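Local coordinates for protein histone acetyltransferase HPA2 and related acetyltransferases (PDB 2QEC) that probably transfers acyl groups other than amino-acyl groups, as a member of the GCN5-related N-acetyltransferase (GNAT) family, at residues V20-F25 against P40-L45; L171-R174 against V178-G181. The protein carries 1 engineered substitution. All coordinates share one frame; numbering follows the deposited sequence.

Interaction 1: residues V20-F25 against P40-L45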
loop_
_atom_site.group_PDB
_atom_site.type_symbol
_atom_site.label_atom_id
_atom_site.label_comp_id
_atom_site.label_asym_id
_atom_site.label_seq_id
_atom_site.Cartn_x
_atom_site.Cartn_y
_atom_site.Cartn_z
ATOM N N VAL A 20 11.755 -13.515 26.237
ATOM C CA VAL A 20 11.780 -14.059 24.849
ATOM C C VAL A 20 12.117 -12.991 23.774
ATOM O O VAL A 20 12.931 -13.216 22.863
ATOM C CB VAL A 20 10.456 -14.793 24.497
ATOM C CG1 VAL A 20 10.446 -15.208 23.072
ATOM C CG2 VAL A 20 10.316 -16.075 25.372
ATOM N N LEU A 21 11.506 -11.826 23.884
ATOM C CA LEU A 21 11.828 -10.709 22.999
ATOM C C LEU A 21 13.308 -10.304 23.070
ATOM O O LEU A 21 13.952 -10.063 22.058
ATOM C CB LEU A 21 10.923 -9.526 23.343
ATOM C CG LEU A 21 9.448 -9.720 22.977
ATOM C CD1 LEU A 21 8.526 -8.745 23.740
ATOM C CD2 LEU A 21 9.260 -9.623 21.522
ATOM N N VAL A 22 13.820 -10.197 24.285
ATOM C CA VAL A 22 15.203 -9.798 24.508
ATOM C C VAL A 22 16.161 -10.832 23.905
ATOM O O VAL A 22 17.134 -10.465 23.248
ATOM C CB VAL A 22 15.482 -9.607 26.012
ATOM C CG1 VAL A 22 16.978 -9.420 26.266
ATOM C CG2 VAL A 22 14.681 -8.415 26.557
ATOM N N GLU A 23 15.905 -12.117 24.150
ATOM C CA GLU A 23 16.761 -13.170 23.626
ATOM C C GLU A 23 16.720 -13.105 22.128
ATOM O O GLU A 23 17.746 -13.187 21.489
ATOM C CB GLU A 23 16.324 -14.548 24.120
ATOM C CG GLU A 23 17.247 -15.672 23.673
ATOM C CD GLU A 23 16.627 -17.036 23.825
ATOM O OE1 GLU A 23 15.781 -17.382 22.984
ATOM O OE2 GLU A 23 16.997 -17.773 24.760
ATOM N N ALA A 24 15.541 -12.920 21.550
ATOM C CA ALA A 24 15.435 -12.917 20.114
ATOM C C ALA A 24 16.171 -11.694 19.523
ATOM O O ALA A 24 16.831 -11.793 18.503
ATOM C CB ALA A 24 13.977 -12.932 19.684
ATOM N N PHE A 25 16.072 -10.541 20.169
ATOM C CA PHE A 25 16.465 -9.297 19.502
ATOM C C PHE A 25 17.723 -8.645 20.084
ATOM O O PHE A 25 18.071 -7.554 19.680
ATOM C CB PHE A 25 15.277 -8.342 19.471
ATOM C CG PHE A 25 14.119 -8.854 18.642
ATOM C CD1 PHE A 25 14.310 -9.233 17.310
ATOM C CD2 PHE A 25 12.856 -8.987 19.188
ATOM C CE1 PHE A 25 13.267 -9.738 16.563
ATOM C CE2 PHE A 25 11.813 -9.494 18.443
ATOM C CZ PHE A 25 12.004 -9.867 17.139
ATOM N N PRO A 40 24.872 -3.050 28.248
ATOM C CA PRO A 40 25.212 -4.234 29.040
ATOM C C PRO A 40 23.995 -5.011 29.532
ATOM O O PRO A 40 23.118 -4.442 30.201
ATOM C CB PRO A 40 25.992 -3.650 30.229
ATOM C CG PRO A 40 26.583 -2.401 29.697
ATOM C CD PRO A 40 25.577 -1.852 28.734
ATOM N N GLY A 41 23.940 -6.294 29.171
ATOM C CA GLY A 41 22.852 -7.181 29.573
ATOM C C GLY A 41 21.549 -6.897 28.857
ATOM O O GLY A 41 20.497 -7.362 29.283
ATOM N N SER A 42 21.611 -6.135 27.774
ATOM C CA SER A 42 20.425 -5.701 27.056
ATOM C C SER A 42 19.382 -5.034 27.945
ATOM O O SER A 42 18.184 -5.157 27.691
ATOM C CB SER A 42 19.801 -6.872 26.282
ATOM O OG SER A 42 20.735 -7.355 25.330
ATOM N N ALA A 43 19.848 -4.282 28.943
ATOM C CA ALA A 43 18.965 -3.725 29.972
ATOM C C ALA A 43 18.036 -2.639 29.443
ATOM O O ALA A 43 16.880 -2.540 29.847
ATOM C CB ALA A 43 19.821 -3.177 31.135
ATOM N N LYS A 44 18.550 -1.819 28.538
ATOM C CA LYS A 44 17.757 -0.754 27.941
ATOM C C LYS A 44 16.758 -1.353 26.927
ATOM O O LYS A 44 15.597 -0.953 26.892
ATOM C CB LYS A 44 18.651 0.301 27.291
ATOM C CG LYS A 44 19.492 1.085 28.305
ATOM C CD LYS A 44 20.426 2.125 27.635
ATOM C CE LYS A 44 21.693 1.505 27.024
ATOM N NZ LYS A 44 22.799 2.531 26.760
ATOM N N LEU A 45 17.182 -2.361 26.174
ATOM C CA LEU A 45 16.263 -3.068 25.253
ATOM C C LEU A 45 15.118 -3.729 26.011
ATOM O O LEU A 45 13.956 -3.671 25.585
ATOM C CB LEU A 45 17.014 -4.144 24.484
ATOM C CG LEU A 45 16.236 -5.027 23.477
ATOM C CD1 LEU A 45 15.653 -4.172 22.425
ATOM C CD2 LEU A 45 17.136 -6.043 22.856
#

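Interaction 2: residues L171-R174 against V178-G181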
loop_
_atom_site.group_PDB
_atom_site.type_symbol
_atom_site.label_atom_id
_atom_site.label_comp_id
_atom_site.label_asym_id
_atom_site.label_seq_id
_atom_site.Cartn_x
_atom_site.Cartn_y
_atom_site.Cartn_z
ATOM N N LEU A 171 8.287 -16.114 2.809
ATOM C CA LEU A 171 7.363 -16.788 3.726
ATOM C C LEU A 171 6.051 -16.023 3.799
ATOM O O LEU A 171 4.968 -16.601 3.650
ATOM C CB LEU A 171 7.993 -16.913 5.122
ATOM C CG LEU A 171 7.139 -17.394 6.311
ATOM C CD1 LEU A 171 6.199 -18.563 5.939
ATOM C CD2 LEU A 171 8.037 -17.800 7.490
ATOM N N TYR A 172 6.152 -14.709 3.971
ATOM C CA TYR A 172 4.978 -13.841 4.027
ATOM C C TYR A 172 4.224 -13.757 2.703
ATOM O O TYR A 172 3.000 -13.771 2.707
ATOM C CB TYR A 172 5.363 -12.448 4.529
ATOM C CG TYR A 172 5.946 -12.436 5.923
ATOM C CD1 TYR A 172 5.330 -13.121 6.943
ATOM C CD2 TYR A 172 7.115 -11.719 6.218
ATOM C CE1 TYR A 172 5.854 -13.113 8.222
ATOM C CE2 TYR A 172 7.671 -11.731 7.518
ATOM C CZ TYR A 172 7.020 -12.421 8.512
ATOM O OH TYR A 172 7.497 -12.425 9.827
ATOM N N ASN A 173 4.937 -13.684 1.581
ATOM C CA ASN A 173 4.329 -13.783 0.259
ATOM C C ASN A 173 3.512 -15.065 0.062
ATOM O O ASN A 173 2.454 -15.035 -0.540
ATOM C CB ASN A 173 5.410 -13.651 -0.822
ATOM C CG ASN A 173 4.854 -13.501 -2.226
ATOM O OD1 ASN A 173 5.260 -14.229 -3.108
ATOM N ND2 ASN A 173 3.991 -12.512 -2.463
ATOM N N ARG A 174 3.995 -16.194 0.561
ATOM C CA ARG A 174 3.225 -17.444 0.470
ATOM C C ARG A 174 1.947 -17.426 1.347
ATOM O O ARG A 174 1.000 -18.163 1.081
ATOM C CB ARG A 174 4.119 -18.640 0.811
ATOM C CG ARG A 174 5.117 -18.983 -0.333
ATOM C CD ARG A 174 5.798 -20.313 -0.116
ATOM N NE ARG A 174 6.558 -20.332 1.135
ATOM C CZ ARG A 174 7.813 -19.894 1.281
ATOM N NH1 ARG A 174 8.489 -19.374 0.251
ATOM N NH2 ARG A 174 8.397 -19.972 2.476
ATOM N N VAL A 178 1.635 -9.116 -0.318
ATOM C CA VAL A 178 2.296 -8.637 -1.538
ATOM C C VAL A 178 3.311 -7.535 -1.169
ATOM O O VAL A 178 3.149 -6.871 -0.139
ATOM C CB VAL A 178 1.308 -8.083 -2.595
ATOM C CG1 VAL A 178 0.316 -9.143 -3.032
ATOM C CG2 VAL A 178 0.622 -6.848 -2.108
ATOM N N PRO A 179 4.400 -7.374 -1.974
ATOM C CA PRO A 179 5.330 -6.308 -1.600
ATOM C C PRO A 179 4.764 -4.904 -1.867
ATOM O O PRO A 179 4.068 -4.693 -2.845
ATOM C CB PRO A 179 6.554 -6.547 -2.512
ATOM C CG PRO A 179 6.045 -7.380 -3.670
ATOM C CD PRO A 179 4.890 -8.186 -3.117
ATOM N N LEU A 180 5.121 -3.965 -0.995
ATOM C CA LEU A 180 4.923 -2.540 -1.232
ATOM C C LEU A 180 6.257 -1.950 -1.727
ATOM O O LEU A 180 6.326 -1.370 -2.788
ATOM C CB LEU A 180 4.468 -1.875 0.059
ATOM C CG LEU A 180 3.062 -2.227 0.573
ATOM C CD1 LEU A 180 2.840 -1.611 1.964
ATOM C CD2 LEU A 180 1.999 -1.652 -0.351
ATOM N N GLY A 181 7.322 -2.149 -0.980
ATOM C CA GLY A 181 8.662 -1.734 -1.432
ATOM C C GLY A 181 9.602 -1.639 -0.253
ATOM O O GLY A 181 9.217 -1.964 0.869
#

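Interaction 1: residues V20-F25 against P40-L45
L45 meets F25 and the carbonyl of V22, and S42 meets V22, where the last turn of helix 14-25 comes up against the start of helix 43-60, the two longer helices that follow the first strand in this GNAT fold. The contact is made by van der Waals packing, with no hydrogen bond crossing it, and L45 makes the closest approach. The CB of L45 leaves the backbone toward the facing helix, and CG lies anti to the backbone N (chi1 179°), which extends the side chain across the gap. CG comes no nearer than 4.8 Å to CG2 of V22. At the fork the branches part: CD1 stays 5.1 Å from CB of F25, whereas CD2 does the touching. This methyl lies 3.6 Å from the carbonyl O of F25 and 4.4 Å from the O of V22, and its nearest side-chain neighbour in F25 is CB, at 4.5 Å. F25 thus offers its backbone and the root of its side chain; the ring turns away, with CB of A24 over one face; the ring of F31, outside the two segments, also meets this ring. A second touch lies beside the first. V22 has CG1 anti to its backbone N (chi1 170°), and this methyl reaches CB of S42 at 3.8 Å. S42 occupies the N-cap position of helix 43-60, but its hydroxyl makes no capping bond. Instead the carboxylate of D39 takes the backbone N-H groups of K44 and L45 on separate oxygens, which probably steadies the first turn that carries the leucine. Beyond the contact, L21 and F25 pack on F49 of the same long helix and on T130 of strand 126-133. S42 also touches A26, while OG of S42 lies 4.4 Å from CG1 of V22.

Interaction 2: residues L171-R174 against V178-G181
A polar amide makes this contact, yet N173 forms no hydrogen bond with the segment it touches: its ND2 sits 4.3 Å from CA of V178 and 4.5 Å from CD of P179. ND2 donates a hydrogen bond to the carbonyl O of F177, in the short turn between the two segments, so the side chain folds back over its own helix-to-strand connection. With CG anti to the backbone N (chi1 -170°), the extended torsion brings ND2 within contact distance of V178 and P179. The amide nitrogen lies on the strand side, and OD1 is turned off. The CB of V178 points away from the helix, which leaves its backbone to meet the amide. In GNAT terms this is the tail of a beta-alpha-beta crossover: strand 159-163, helix 166-174, then strand 178-183, parallel to the first, with strand 192-197 inserted between them. Y172 faces that sheet, packing on L161, A163 and M195. Further along, strand 178-183 carries a classic beta bulge, in which A194 of strand 192-197 is paired with L180 and G181 together. The outer flank is covered by the second subunit, whose M201 packs on N173 and P179, and the carbonyl O of P179 accepts a hydrogen bond from NE1 of W196 of that neighbouring subunit.

The two contacts come in series along the chain, interaction 1 near its start and interaction 2 near its end, on opposite sides of the chain's centre. Their centres lie 28 Å apart and their nearest atoms about 9 Å, so they do not touch. What they share is the mixed sheet: helix 14-25 of interaction 1 packs on strand 126-133, the central strand of the seven, while interaction 2 includes one of the two edge strands, 178-183, and the helix that leads into it. Interaction 1 joins two helices within one subunit, with no other chain touching its segments, whereas interaction 2 lies at the interface with the second subunit.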